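Local structure of luciferase-like monooxygenase (Streptomyces bottropensis, 4US5) at residues L34-G39 against E69-R74; R65-T70 against A99-R104; V80-Y85 against L107-A112; P166-L171 against L184-A189. The protein is probably a flavin-dependent monooxygenase of the bacterial luciferase family, built on a TIM-barrel fold and inserting oxygen into an organic substrate. All coordinates share one frame; numbering follows the deposited sequence.

Contact 1 of 4, residues L34-G39 against E69-R74; sequences LADRLG and ETSGIR
The carboxylate of Asp36 reaches across to three successive backbone N-H groups of the loop at Ser71, Gly72 and Ile73. OD1 takes two of them: Gly72 N at 2.9 Å, through the syn lone pair, and Ile73 N on the anti side, 30° out of the carboxylate plane, with 161° at the hydrogen. OD2 accepts from Ser71 N at 2.9 Å, the donor standing above the carboxylate plane. A water adds to OD2 at 2.7 Å and bridges on to Glu69 O. Asp36 sends CG anti to its backbone N (chi1 -172°), which carries the acid over to the loop. In the barrel this joins the end of helix 21-38 to the loop that leads from helix 59-68 into strand 74-81, tying neighbouring beta-alpha units through backbone donors. Beside the acid, Ile73 CG2 lies 4.0 Å from Asp36 CB, while Ile73 CD1 touches Ala35 CB at 3.8 Å. Thr70 CG2 also packs against Asp36 CB, 3.9 Å away, the two side chains crossing at a slant; Thr70 OG1 bonds to Ile66 O instead. Further out, Tyr40 and Phe43 pack on Ile73, and Gly39, just past the helix, closes it in a Schellman motif with weak bonds.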
loop_
_atom_site.group_PDB
_atom_site.type_symbol
_atom_site.label_atom_id
_atom_site.label_comp_id
_atom_site.label_asym_id
_atom_site.label_seq_id
_atom_site.Cartn_x
_atom_site.Cartn_y
_atom_site.Cartn_z
ATOM N N LEU D 34 -2.576 -18.130 -10.950
ATOM C CA LEU D 34 -2.721 -19.606 -11.013
ATOM C C LEU D 34 -3.622 -20.106 -9.901
ATOM O O LEU D 34 -4.553 -20.890 -10.138
ATOM C CB LEU D 34 -1.377 -20.318 -10.960
ATOM C CG LEU D 34 -1.434 -21.872 -11.002
ATOM C CD1 LEU D 34 -2.055 -22.363 -12.308
ATOM C CD2 LEU D 34 -0.048 -22.479 -10.851
ATOM N N ALA D 35 -3.353 -19.657 -8.684
ATOM C CA ALA D 35 -4.115 -20.055 -7.536
ATOM C C ALA D 35 -5.605 -19.652 -7.676
ATOM O O ALA D 35 -6.494 -20.387 -7.265
ATOM C CB ALA D 35 -3.513 -19.448 -6.278
ATOM N N ASP D 36 -5.851 -18.469 -8.248
ATOM C CA ASP D 36 -7.210 -18.001 -8.500
ATOM C C ASP D 36 -7.893 -19.009 -9.452
ATOM O O ASP D 36 -8.969 -19.514 -9.146
ATOM C CB ASP D 36 -7.158 -16.596 -9.129
ATOM C CG ASP D 36 -8.532 -15.919 -9.261
ATOM O OD1 ASP D 36 -9.397 -16.090 -8.405
ATOM O OD2 ASP D 36 -8.675 -15.120 -10.189
ATOM N N ARG D 37 -7.229 -19.320 -10.564
ATOM C CA ARG D 37 -7.780 -20.241 -11.583
ATOM C C ARG D 37 -7.985 -21.637 -11.026
ATOM O O ARG D 37 -8.961 -22.274 -11.360
ATOM C CB ARG D 37 -6.871 -20.322 -12.791
ATOM C CG ARG D 37 -6.946 -19.060 -13.601
ATOM C CD ARG D 37 -6.247 -19.129 -14.943
ATOM N NE ARG D 37 -4.912 -19.753 -14.856
ATOM C CZ ARG D 37 -3.771 -19.086 -14.634
ATOM N NH1 ARG D 37 -3.766 -17.762 -14.479
ATOM N NH2 ARG D 37 -2.625 -19.751 -14.554
ATOM N N LEU D 38 -7.081 -22.101 -10.170
ATOM C CA LEU D 38 -7.152 -23.490 -9.659
ATOM C C LEU D 38 -8.148 -23.726 -8.550
ATOM O O LEU D 38 -8.465 -24.882 -8.247
ATOM C CB LEU D 38 -5.770 -23.977 -9.210
ATOM C CG LEU D 38 -4.752 -24.218 -10.322
ATOM C CD1 LEU D 38 -3.418 -24.579 -9.705
ATOM C CD2 LEU D 38 -5.210 -25.313 -11.282
ATOM N N GLY D 39 -8.616 -22.669 -7.901
ATOM C CA GLY D 39 -9.585 -22.786 -6.836
ATOM C C GLY D 39 -9.047 -22.732 -5.408
ATOM O O GLY D 39 -9.718 -23.151 -4.469
ATOM N N GLU D 69 -5.520 -8.337 -10.142
ATOM C CA GLU D 69 -5.148 -9.363 -11.082
ATOM C C GLU D 69 -5.938 -10.673 -10.935
ATOM O O GLU D 69 -5.719 -11.595 -11.703
ATOM C CB GLU D 69 -3.676 -9.698 -10.899
ATOM C CG GLU D 69 -2.735 -8.527 -11.131
ATOM C CD GLU D 69 -2.479 -8.268 -12.580
ATOM O OE1 GLU D 69 -2.880 -9.115 -13.423
ATOM O OE2 GLU D 69 -1.866 -7.221 -12.892
ATOM N N THR D 70 -6.831 -10.731 -9.973
ATOM C CA THR D 70 -7.605 -11.932 -9.659
ATOM C C THR D 70 -9.052 -11.575 -9.400
ATOM O O THR D 70 -9.381 -10.421 -9.191
ATOM C CB THR D 70 -7.053 -12.588 -8.378
ATOM O OG1 THR D 70 -7.046 -11.620 -7.328
ATOM C CG2 THR D 70 -5.663 -13.087 -8.600
ATOM N N SER D 71 -9.939 -12.576 -9.433
ATOM C CA SER D 71 -11.391 -12.330 -9.290
ATOM C C SER D 71 -12.079 -13.069 -8.190
ATOM O O SER D 71 -12.969 -12.538 -7.570
ATOM C CB SER D 71 -12.084 -12.723 -10.606
ATOM O OG SER D 71 -11.501 -11.983 -11.665
ATOM N N GLY D 72 -11.707 -14.331 -7.957
ATOM C CA GLY D 72 -12.439 -15.143 -6.960
ATOM C C GLY D 72 -11.714 -15.378 -5.650
ATOM O O GLY D 72 -12.309 -15.371 -4.584
ATOM N N ILE D 73 -10.414 -15.571 -5.726
ATOM C CA ILE D 73 -9.608 -15.801 -4.542
ATOM C C ILE D 73 -9.614 -14.577 -3.610
ATOM O O ILE D 73 -9.613 -13.440 -4.060
ATOM C CB ILE D 73 -8.171 -16.185 -4.967
ATOM C CG1 ILE D 73 -7.381 -16.875 -3.844
ATOM C CG2 ILE D 73 -7.428 -14.975 -5.519
ATOM C CD1 ILE D 73 -6.151 -17.565 -4.376
ATOM N N ARG D 74 -9.694 -14.809 -2.325
ATOM C CA ARG D 74 -9.527 -13.732 -1.356
ATOM C C ARG D 74 -8.039 -13.365 -1.344
ATOM O O ARG D 74 -7.191 -14.170 -1.712
ATOM C CB ARG D 74 -9.992 -14.153 0.015
ATOM C CG ARG D 74 -11.486 -14.482 0.109
ATOM C CD ARG D 74 -11.904 -14.777 1.529
ATOM N NE ARG D 74 -11.755 -13.598 2.354
ATOM C CZ ARG D 74 -12.605 -12.567 2.393
ATOM N NH1 ARG D 74 -13.739 -12.573 1.701
ATOM N NH2 ARG D 74 -12.316 -11.507 3.146
HETATM O O HOH W 1 -6.609 -14.541 -11.882
#

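Contact 2 of 4, residues R65-T70 against A99-R104; sequences RIAAET and ALYPDR. With P4G (1-ethoxy-2-(2-ethoxyethoxy)ethane), chain B.
Arg104, in the turn after helix 87-100, grips Ala67 and Thr70 at the end of helix 59-68. On the way there its CD lies 3.5 Å from C2 of the bound 1-ethoxy-2-(2-ethoxyethoxy)ethane. The chain bends at chi3 (62°), which swings the guanidinium round to the helix end. There NH1 donates to Ala67 O at 2.9 Å, and NH2 to Thr70 OG1 at 2.9 Å with an angle of 152° at the hydrogen. Both acceptors sit at the guanidinium edge, close to its plane, so the two bonds fix the group's rotation; C1 of the ligand lies at this edge too, 3.0 Å from NH1. NH1 also makes a weak bond to Thr70 O, and NH2 has a further partner in Ile73 O. Behind Thr70, its OG1 and Glu69 N reach Ile66 O from opposite faces of the carbonyl plane.

Beside the arginine Tyr101, the first residue to leave the helix, turns one ring face to Ala67: CB stands 3.4 Å from the ring centroid, only 7° off the normal, a CH-pi contact. Leu100 CB covers the opposite face near the rim, and Ala68 CB approaches OH at 3.6 Å. That hydroxyl is hydrogen-bonded to Arg65 of the neighbouring subunit. With a methionine in place of Arg104, Ala67 O, Thr70 OG1 and Ile73 O would probably all lose this donor. The ether ligand lies along Leu100, Tyr101 and Pro102, with Ala68 at its other end. The chemistry here is that of a cation spent on neutral oxygens: the positive group probably offsets the carbonyl dipoles gathered where helix 59-68 ends.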
loop_
_atom_site.group_PDB
_atom_site.type_symbol
_atom_site.label_atom_id
_atom_site.label_comp_id
_atom_site.label_asym_id
_atom_site.label_seq_id
_atom_site.Cartn_x
_atom_site.Cartn_y
_atom_site.Cartn_z
ATOM N N ARG D 65 -2.115 -4.778 -5.718
ATOM C CA ARG D 65 -1.885 -5.237 -7.082
ATOM C C ARG D 65 -2.553 -6.591 -7.383
ATOM O O ARG D 65 -3.267 -6.730 -8.373
ATOM C CB ARG D 65 -0.415 -5.327 -7.373
ATOM C CG ARG D 65 -0.073 -5.911 -8.737
ATOM C CD ARG D 65 -0.710 -5.145 -9.894
ATOM N NE ARG D 65 -0.282 -5.748 -11.142
ATOM C CZ ARG D 65 0.931 -5.600 -11.677
ATOM N NH1 ARG D 65 1.841 -4.808 -11.116
ATOM N NH2 ARG D 65 1.234 -6.234 -12.803
ATOM N N ILE D 66 -2.338 -7.569 -6.515
ATOM C CA ILE D 66 -2.834 -8.912 -6.764
ATOM C C ILE D 66 -4.354 -9.000 -6.777
ATOM O O ILE D 66 -4.906 -9.776 -7.555
ATOM C CB ILE D 66 -2.212 -9.916 -5.782
ATOM C CG1 ILE D 66 -0.735 -10.111 -6.139
ATOM C CG2 ILE D 66 -3.008 -11.240 -5.759
ATOM C CD1 ILE D 66 0.051 -10.973 -5.182
ATOM N N ALA D 67 -5.013 -8.222 -5.944
ATOM C CA ALA D 67 -6.467 -8.194 -5.948
ATOM C C ALA D 67 -7.018 -7.675 -7.297
ATOM O O ALA D 67 -8.073 -8.089 -7.723
ATOM C CB ALA D 67 -6.996 -7.383 -4.802
ATOM N N ALA D 68 -6.263 -6.814 -7.979
ATOM C CA ALA D 68 -6.639 -6.332 -9.321
ATOM C C ALA D 68 -6.401 -7.362 -10.418
ATOM O O ALA D 68 -6.969 -7.253 -11.500
ATOM C CB ALA D 68 -5.866 -5.059 -9.671
ATOM N N GLU D 69 -5.520 -8.337 -10.142
ATOM C CA GLU D 69 -5.148 -9.363 -11.082
ATOM C C GLU D 69 -5.938 -10.673 -10.935
ATOM O O GLU D 69 -5.719 -11.595 -11.703
ATOM C CB GLU D 69 -3.676 -9.698 -10.899
ATOM C CG GLU D 69 -2.735 -8.527 -11.131
ATOM C CD GLU D 69 -2.479 -8.268 -12.580
ATOM O OE1 GLU D 69 -2.880 -9.115 -13.423
ATOM O OE2 GLU D 69 -1.866 -7.221 -12.892
ATOM N N THR D 70 -6.831 -10.731 -9.973
ATOM C CA THR D 70 -7.605 -11.932 -9.659
ATOM C C THR D 70 -9.052 -11.575 -9.400
ATOM O O THR D 70 -9.381 -10.421 -9.191
ATOM C CB THR D 70 -7.053 -12.588 -8.378
ATOM O OG1 THR D 70 -7.046 -11.620 -7.328
ATOM C CG2 THR D 70 -5.663 -13.087 -8.600
ATOM N N ALA D 99 -12.373 -0.884 -0.027
ATOM C CA ALA D 99 -13.091 -0.012 -0.915
ATOM C C ALA D 99 -12.796 -0.275 -2.385
ATOM O O ALA D 99 -13.674 -0.105 -3.234
ATOM C CB ALA D 99 -12.838 1.451 -0.550
ATOM N N LEU D 100 -11.576 -0.707 -2.691
ATOM C CA LEU D 100 -11.219 -1.143 -4.021
ATOM C C LEU D 100 -11.757 -2.544 -4.380
ATOM O O LEU D 100 -12.098 -2.800 -5.532
ATOM C CB LEU D 100 -9.708 -1.141 -4.175
ATOM C CG LEU D 100 -9.054 0.240 -4.342
ATOM C CD1 LEU D 100 -7.545 0.089 -4.314
ATOM C CD2 LEU D 100 -9.484 0.863 -5.660
ATOM N N TYR D 101 -11.761 -3.442 -3.395
ATOM C CA TYR D 101 -11.979 -4.860 -3.613
ATOM C C TYR D 101 -13.003 -5.370 -2.608
ATOM O O TYR D 101 -12.656 -6.097 -1.646
ATOM C CB TYR D 101 -10.627 -5.607 -3.479
ATOM C CG TYR D 101 -9.533 -5.018 -4.332
ATOM C CD1 TYR D 101 -9.615 -5.066 -5.744
ATOM C CD2 TYR D 101 -8.439 -4.381 -3.753
ATOM C CE1 TYR D 101 -8.649 -4.489 -6.539
ATOM C CE2 TYR D 101 -7.473 -3.781 -4.529
ATOM C CZ TYR D 101 -7.560 -3.850 -5.917
ATOM O OH TYR D 101 -6.602 -3.265 -6.675
ATOM N N PRO D 102 -14.283 -4.955 -2.778
ATOM C CA PRO D 102 -15.261 -5.140 -1.733
ATOM C C PRO D 102 -15.434 -6.607 -1.307
ATOM O O PRO D 102 -15.563 -7.480 -2.138
ATOM C CB PRO D 102 -16.561 -4.583 -2.345
ATOM C CG PRO D 102 -16.274 -4.343 -3.775
ATOM C CD PRO D 102 -14.806 -4.122 -3.871
ATOM N N ASP D 103 -15.293 -6.818 -0.020
ATOM C CA ASP D 103 -15.452 -8.116 0.649
ATOM C C ASP D 103 -14.474 -9.193 0.215
ATOM O O ASP D 103 -14.781 -10.397 0.353
ATOM C CB ASP D 103 -16.919 -8.616 0.505
ATOM C CG ASP D 103 -17.307 -9.621 1.596
ATOM O OD1 ASP D 103 -16.899 -9.442 2.767
ATOM O OD2 ASP D 103 -18.030 -10.560 1.280
ATOM N N ARG D 104 -13.322 -8.812 -0.339
ATOM C CA ARG D 104 -12.340 -9.812 -0.762
ATOM C C ARG D 104 -11.063 -9.836 0.088
ATOM O O ARG D 104 -10.170 -10.654 -0.164
ATOM C CB ARG D 104 -11.952 -9.590 -2.208
ATOM C CG ARG D 104 -13.079 -9.873 -3.217
ATOM C CD ARG D 104 -12.578 -9.704 -4.628
ATOM N NE ARG D 104 -11.516 -10.635 -4.916
ATOM C CZ ARG D 104 -10.517 -10.416 -5.759
ATOM N NH1 ARG D 104 -10.391 -9.246 -6.401
ATOM N NH2 ARG D 104 -9.605 -11.335 -5.930
HETATM C C8 P4G B . -8.134 -4.580 -13.205
HETATM C C7 P4G B . -9.489 -4.563 -12.501
HETATM O O4 P4G B . -9.518 -5.403 -11.329
HETATM C C6 P4G B . -9.899 -4.817 -10.045
HETATM C C5 P4G B . -11.357 -4.313 -9.940
HETATM O O3 P4G B . -11.894 -4.494 -8.609
HETATM C C4 P4G B . -13.214 -3.944 -8.430
HETATM C C3 P4G B . -14.138 -4.914 -7.684
HETATM O O2 P4G B . -13.442 -5.503 -6.576
HETATM C C2 P4G B . -13.325 -6.928 -6.573
HETATM C C1 P4G B . -12.369 -7.372 -7.656
#

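Contact 3 of 4, residues V80-Y85 against L107-A112; sequences VLLSLY and LGIGRA. With NA (sodium ion), chain C.
The parallel strands 74-81 and 105-110 are neighbours in the barrel sheet, joined through helix 87-100 as a beta-alpha-beta unit, and their C-terminal ends carry a sodium ion. Val80 makes both backbone bonds: its N donates to Gly108 O at 2.8 Å, and its O accepts from Gly110 N at 2.9 Å. Val80 and Ile109 point to the same face of the sheet, where Val80 CB meets Ile109 CD1 and Val80 CG2 lies near Leu107 CD1; helix 87-100 covers this face through Phe94. Leu82 brings its CB up to Ile109 CG2 at 3.7 Å, the two side chains slanting across each other. Past the strands, Leu81 CD2 packs on Arg111 O at 3.5 Å. Ala112 CB reaches in toward Leu81 CB (4.3 Å), Leu84 CD2 and the Ser83 hydroxyl. Ser83 has OG between its backbone N and carbonyl carbon (chi1 71°), which brings OG to 3.1 Å from the sodium. A water held by Ala112 N makes a weak bond to the same hydroxyl. Gly110 O binds the sodium at 2.7 Å. Thus the carbonyl past the last strand bond faces a cation, which probably helps satisfy backbone oxygen where the sheet pairing gives out.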
loop_
_atom_site.group_PDB
_atom_site.type_symbol
_atom_site.label_atom_id
_atom_site.label_comp_id
_atom_site.label_asym_id
_atom_site.label_seq_id
_atom_site.Cartn_x
_atom_site.Cartn_y
_atom_site.Cartn_z
ATOM N N VAL D 80 0.369 -8.714 8.679
ATOM C CA VAL D 80 0.870 -7.404 9.020
ATOM C C VAL D 80 1.381 -7.404 10.470
ATOM O O VAL D 80 0.695 -7.855 11.377
ATOM C CB VAL D 80 -0.224 -6.335 8.875
ATOM C CG1 VAL D 80 0.176 -5.040 9.575
ATOM C CG2 VAL D 80 -0.503 -6.060 7.404
ATOM N N LEU D 81 2.568 -6.860 10.660
ATOM C CA LEU D 81 3.192 -6.800 11.979
ATOM C C LEU D 81 2.687 -5.594 12.792
ATOM O O LEU D 81 3.323 -4.541 12.861
ATOM C CB LEU D 81 4.689 -6.831 11.812
ATOM C CG LEU D 81 5.231 -8.003 10.977
ATOM C CD1 LEU D 81 6.747 -7.945 10.911
ATOM C CD2 LEU D 81 4.763 -9.383 11.483
ATOM N N LEU D 82 1.503 -5.756 13.346
ATOM C CA LEU D 82 0.740 -4.666 13.903
ATOM C C LEU D 82 1.468 -3.932 15.040
ATOM O O LEU D 82 1.233 -2.749 15.262
ATOM C CB LEU D 82 -0.603 -5.175 14.401
ATOM C CG LEU D 82 -1.560 -4.160 15.016
ATOM C CD1 LEU D 82 -1.875 -3.022 14.049
ATOM C CD2 LEU D 82 -2.826 -4.852 15.450
ATOM N N SER D 83 2.345 -4.629 15.761
ATOM C CA SER D 83 3.085 -3.972 16.869
ATOM C C SER D 83 4.014 -2.869 16.342
ATOM O O SER D 83 4.456 -2.036 17.108
ATOM C CB SER D 83 3.812 -4.979 17.776
ATOM O OG SER D 83 4.882 -5.526 17.076
ATOM N N LEU D 84 4.269 -2.834 15.031
ATOM C CA LEU D 84 5.132 -1.801 14.439
ATOM C C LEU D 84 4.403 -0.549 13.972
ATOM O O LEU D 84 5.067 0.394 13.557
ATOM C CB LEU D 84 5.844 -2.345 13.215
ATOM C CG LEU D 84 6.671 -3.598 13.365
ATOM C CD1 LEU D 84 7.207 -3.975 11.994
ATOM C CD2 LEU D 84 7.794 -3.367 14.366
ATOM N N TYR D 85 3.071 -0.580 13.962
ATOM C CA TYR D 85 2.255 0.444 13.288
ATOM C C TYR D 85 1.158 0.969 14.140
ATOM O O TYR D 85 0.687 0.292 15.052
ATOM C CB TYR D 85 1.624 -0.151 12.028
ATOM C CG TYR D 85 2.624 -0.770 11.136
ATOM C CD1 TYR D 85 3.634 -0.006 10.556
ATOM C CD2 TYR D 85 2.627 -2.139 10.907
ATOM C CE1 TYR D 85 4.576 -0.585 9.719
ATOM C CE2 TYR D 85 3.571 -2.727 10.089
ATOM C CZ TYR D 85 4.556 -1.970 9.521
ATOM O OH TYR D 85 5.454 -2.557 8.676
ATOM N N LEU D 107 -7.309 -9.139 6.520
ATOM C CA LEU D 107 -6.301 -8.481 7.314
ATOM C C LEU D 107 -5.785 -9.482 8.366
ATOM O O LEU D 107 -6.266 -9.498 9.500
ATOM C CB LEU D 107 -6.860 -7.254 7.987
ATOM C CG LEU D 107 -5.987 -6.418 8.919
ATOM C CD1 LEU D 107 -4.574 -6.246 8.412
ATOM C CD2 LEU D 107 -6.636 -5.061 9.155
ATOM N N GLY D 108 -4.831 -10.302 7.950
ATOM C CA GLY D 108 -4.116 -11.157 8.867
ATOM C C GLY D 108 -3.074 -10.351 9.617
ATOM O O GLY D 108 -2.323 -9.565 9.024
ATOM N N ILE D 109 -3.047 -10.541 10.937
ATOM C CA ILE D 109 -2.133 -9.823 11.847
ATOM C C ILE D 109 -1.172 -10.825 12.436
ATOM O O ILE D 109 -1.607 -11.877 12.905
ATOM C CB ILE D 109 -2.931 -9.210 13.008
ATOM C CG1 ILE D 109 -3.900 -8.168 12.473
ATOM C CG2 ILE D 109 -1.999 -8.598 14.069
ATOM C CD1 ILE D 109 -3.223 -7.062 11.686
ATOM N N GLY D 110 0.121 -10.521 12.401
ATOM C CA GLY D 110 1.138 -11.394 12.969
ATOM C C GLY D 110 2.020 -10.714 14.013
ATOM O O GLY D 110 2.070 -9.474 14.094
ATOM N N ARG D 111 2.744 -11.531 14.783
ATOM C CA ARG D 111 3.657 -11.047 15.838
ATOM C C ARG D 111 4.968 -10.557 15.296
ATOM O O ARG D 111 5.544 -11.149 14.364
ATOM C CB ARG D 111 4.002 -12.154 16.857
ATOM C CG ARG D 111 2.950 -12.481 17.881
ATOM C CD ARG D 111 3.535 -13.166 19.123
ATOM N NE ARG D 111 4.126 -14.473 18.760
ATOM C CZ ARG D 111 3.432 -15.578 18.429
ATOM N NH1 ARG D 111 2.117 -15.594 18.469
ATOM N NH2 ARG D 111 4.081 -16.678 18.080
ATOM N N ALA D 112 5.505 -9.513 15.939
ATOM C CA ALA D 112 6.752 -8.903 15.505
ATOM C C ALA D 112 7.925 -9.364 16.392
ATOM O O ALA D 112 9.006 -8.752 16.374
ATOM C CB ALA D 112 6.643 -7.400 15.568
HETATM NA NA NA C . 2.836 -7.418 15.723
HETATM O O HOH W 2 3.925 -8.418 18.573
#

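Contact 4 of 4, residues P166-L171 against L184-A189; sequences PALWLL and LGLPYA
The indole of Trp169 has one face covered by Pro187, whose CB stands 3.3 Å from the centroid of the six-membered ring and 11° off its normal, a CH-pi contact. At the indole edge lie Ala167 O and Tyr188 O, and Trp44 meets the ring edge-to-face. Trp169 CG is anti to the carbonyl carbon (chi1 -78°), and the two side chains cross at about a right angle, with the indole face on CB. Strands 167-172 and 188-191 run parallel, the two ends of a beta-alpha-beta crossover through helix 175-184. Leu170 N donates to Pro187 O at 3.0 Å, and Leu170 O accepts from Ala189 N at 2.9 Å. The Tyr188 ring comes obliquely to Leu170 O, with CD1 at 3.4 Å, while its hydroxyl bonds to Ser177. On the face that carries Leu171 and Ala189, Leu171 CG rests on Ala189 CB at 4.1 Å. Were Trp169 a serine, Pro187 CB would probably lose its cover and Trp44 its aromatic mate. With no N-H, Pro187 cannot donate to Leu168 O, against which its CG and CD rest instead, CD at 3.4 Å; the ladder of backbone bonds begins with the proline's carbonyl.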
loop_
_atom_site.group_PDB
_atom_site.type_symbol
_atom_site.label_atom_id
_atom_site.label_comp_id
_atom_site.label_asym_id
_atom_site.label_seq_id
_atom_site.Cartn_x
_atom_site.Cartn_y
_atom_site.Cartn_z
ATOM N N PRO D 166 -12.584 -5.477 5.950
ATOM C CA PRO D 166 -11.655 -6.594 5.779
ATOM C C PRO D 166 -11.830 -7.603 6.902
ATOM O O PRO D 166 -12.224 -7.213 7.992
ATOM C CB PRO D 166 -10.293 -5.938 5.898
ATOM C CG PRO D 166 -10.525 -4.738 6.742
ATOM C CD PRO D 166 -11.871 -4.236 6.332
ATOM N N ALA D 167 -11.547 -8.866 6.606
ATOM C CA ALA D 167 -11.700 -9.961 7.574
ATOM C C ALA D 167 -10.445 -10.081 8.390
ATOM O O ALA D 167 -9.361 -10.354 7.855
ATOM C CB ALA D 167 -11.996 -11.265 6.853
ATOM N N LEU D 168 -10.588 -9.866 9.690
ATOM C CA LEU D 168 -9.494 -9.920 10.635
ATOM C C LEU D 168 -9.120 -11.386 10.971
ATOM O O LEU D 168 -9.988 -12.200 11.325
ATOM C CB LEU D 168 -9.910 -9.147 11.905
ATOM C CG LEU D 168 -8.887 -8.370 12.698
ATOM C CD1 LEU D 168 -8.091 -7.412 11.834
ATOM C CD2 LEU D 168 -9.610 -7.597 13.815
ATOM N N TRP D 169 -7.845 -11.705 10.817
ATOM C CA TRP D 169 -7.294 -13.004 11.166
ATOM C C TRP D 169 -6.091 -12.804 12.060
ATOM O O TRP D 169 -5.309 -11.863 11.883
ATOM C CB TRP D 169 -6.825 -13.763 9.907
ATOM C CG TRP D 169 -7.925 -14.387 9.111
ATOM C CD1 TRP D 169 -8.767 -13.756 8.251
ATOM C CD2 TRP D 169 -8.282 -15.768 9.078
ATOM N NE1 TRP D 169 -9.611 -14.648 7.678
ATOM C CE2 TRP D 169 -9.349 -15.896 8.178
ATOM C CE3 TRP D 169 -7.807 -16.910 9.729
ATOM C CZ2 TRP D 169 -9.960 -17.105 7.917
ATOM C CZ3 TRP D 169 -8.417 -18.126 9.468
ATOM C CH2 TRP D 169 -9.481 -18.218 8.567
ATOM N N LEU D 170 -5.910 -13.701 13.017
ATOM C CA LEU D 170 -4.713 -13.691 13.839
ATOM C C LEU D 170 -3.844 -14.839 13.420
ATOM O O LEU D 170 -4.305 -15.994 13.369
ATOM C CB LEU D 170 -5.058 -13.781 15.336
ATOM C CG LEU D 170 -3.842 -13.731 16.273
ATOM C CD1 LEU D 170 -3.004 -12.486 16.029
ATOM C CD2 LEU D 170 -4.292 -13.766 17.722
ATOM N N LEU D 171 -2.592 -14.529 13.089
ATOM C CA LEU D 171 -1.594 -15.526 12.770
ATOM C C LEU D 171 -0.748 -15.720 13.998
ATOM O O LEU D 171 -0.318 -14.754 14.631
ATOM C CB LEU D 171 -0.693 -15.091 11.639
ATOM C CG LEU D 171 -1.282 -15.245 10.238
ATOM C CD1 LEU D 171 -2.424 -14.257 10.001
ATOM C CD2 LEU D 171 -0.180 -15.087 9.200
ATOM N N LEU D 184 -10.579 -13.732 21.946
ATOM C CA LEU D 184 -11.098 -12.613 21.158
ATOM C C LEU D 184 -12.098 -13.055 20.096
ATOM O O LEU D 184 -12.696 -12.225 19.419
ATOM C CB LEU D 184 -9.927 -11.848 20.525
ATOM C CG LEU D 184 -8.967 -11.193 21.531
ATOM C CD1 LEU D 184 -7.694 -10.717 20.850
ATOM C CD2 LEU D 184 -9.656 -10.040 22.259
ATOM N N GLY D 185 -12.297 -14.359 19.952
ATOM C CA GLY D 185 -13.227 -14.885 18.951
ATOM C C GLY D 185 -12.763 -14.629 17.524
ATOM O O GLY D 185 -13.576 -14.363 16.644
ATOM N N LEU D 186 -11.459 -14.732 17.289
ATOM C CA LEU D 186 -10.897 -14.468 15.958
ATOM C C LEU D 186 -10.585 -15.734 15.196
ATOM O O LEU D 186 -10.133 -16.713 15.785
ATOM C CB LEU D 186 -9.618 -13.664 16.082
ATOM C CG LEU D 186 -9.838 -12.210 16.487
ATOM C CD1 LEU D 186 -8.511 -11.584 16.863
ATOM C CD2 LEU D 186 -10.526 -11.443 15.374
ATOM N N PRO D 187 -10.773 -15.703 13.868
ATOM C CA PRO D 187 -10.170 -16.725 13.028
ATOM C C PRO D 187 -8.662 -16.773 13.258
ATOM O O PRO D 187 -8.045 -15.744 13.536
ATOM C CB PRO D 187 -10.500 -16.257 11.597
ATOM C CG PRO D 187 -11.664 -15.345 11.746
ATOM C CD PRO D 187 -11.469 -14.673 13.077
ATOM N N TYR D 188 -8.082 -17.967 13.162
ATOM C CA TYR D 188 -6.724 -18.202 13.635
ATOM C C TYR D 188 -5.978 -19.060 12.675
ATOM O O TYR D 188 -6.500 -20.070 12.207
ATOM C CB TYR D 188 -6.780 -18.898 14.977
ATOM C CG TYR D 188 -5.436 -19.159 15.619
ATOM C CD1 TYR D 188 -4.600 -18.115 15.965
ATOM C CD2 TYR D 188 -5.032 -20.452 15.928
ATOM C CE1 TYR D 188 -3.374 -18.348 16.558
ATOM C CE2 TYR D 188 -3.814 -20.696 16.540
ATOM C CZ TYR D 188 -2.992 -19.645 16.859
ATOM O OH TYR D 188 -1.793 -19.875 17.480
ATOM N N ALA D 189 -4.765 -18.651 12.330
ATOM C CA ALA D 189 -3.902 -19.416 11.443
ATOM C C ALA D 189 -2.615 -19.706 12.169
ATOM O O ALA D 189 -1.889 -18.793 12.564
ATOM C CB ALA D 189 -3.599 -18.650 10.156
#

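The four contacts follow the barrel wall through successive beta-alpha units. Contacts 1 and 2 share Glu69 and Thr70, their centres 11 Å apart, and Ile73 O of the first meets Arg104 NH2 of the second at 2.8 Å. Contacts 3 and 4 lie side by side in the sheet, 12 Å between centres, because strands 105-110 and 167-172 are neighbours: Leu107 N meets Ala167 O at 2.7 Å and Ile109 N meets Trp169 O at 2.8 Å. Contacts 2 and 3 adjoin along the chain, yet their centres lie 20 Å apart. Of the bound groups, the ether ligand sits at contact 2, with the side chain of Ser71 of contact 1 about 6 Å from it, and a sodium ion at contact 3.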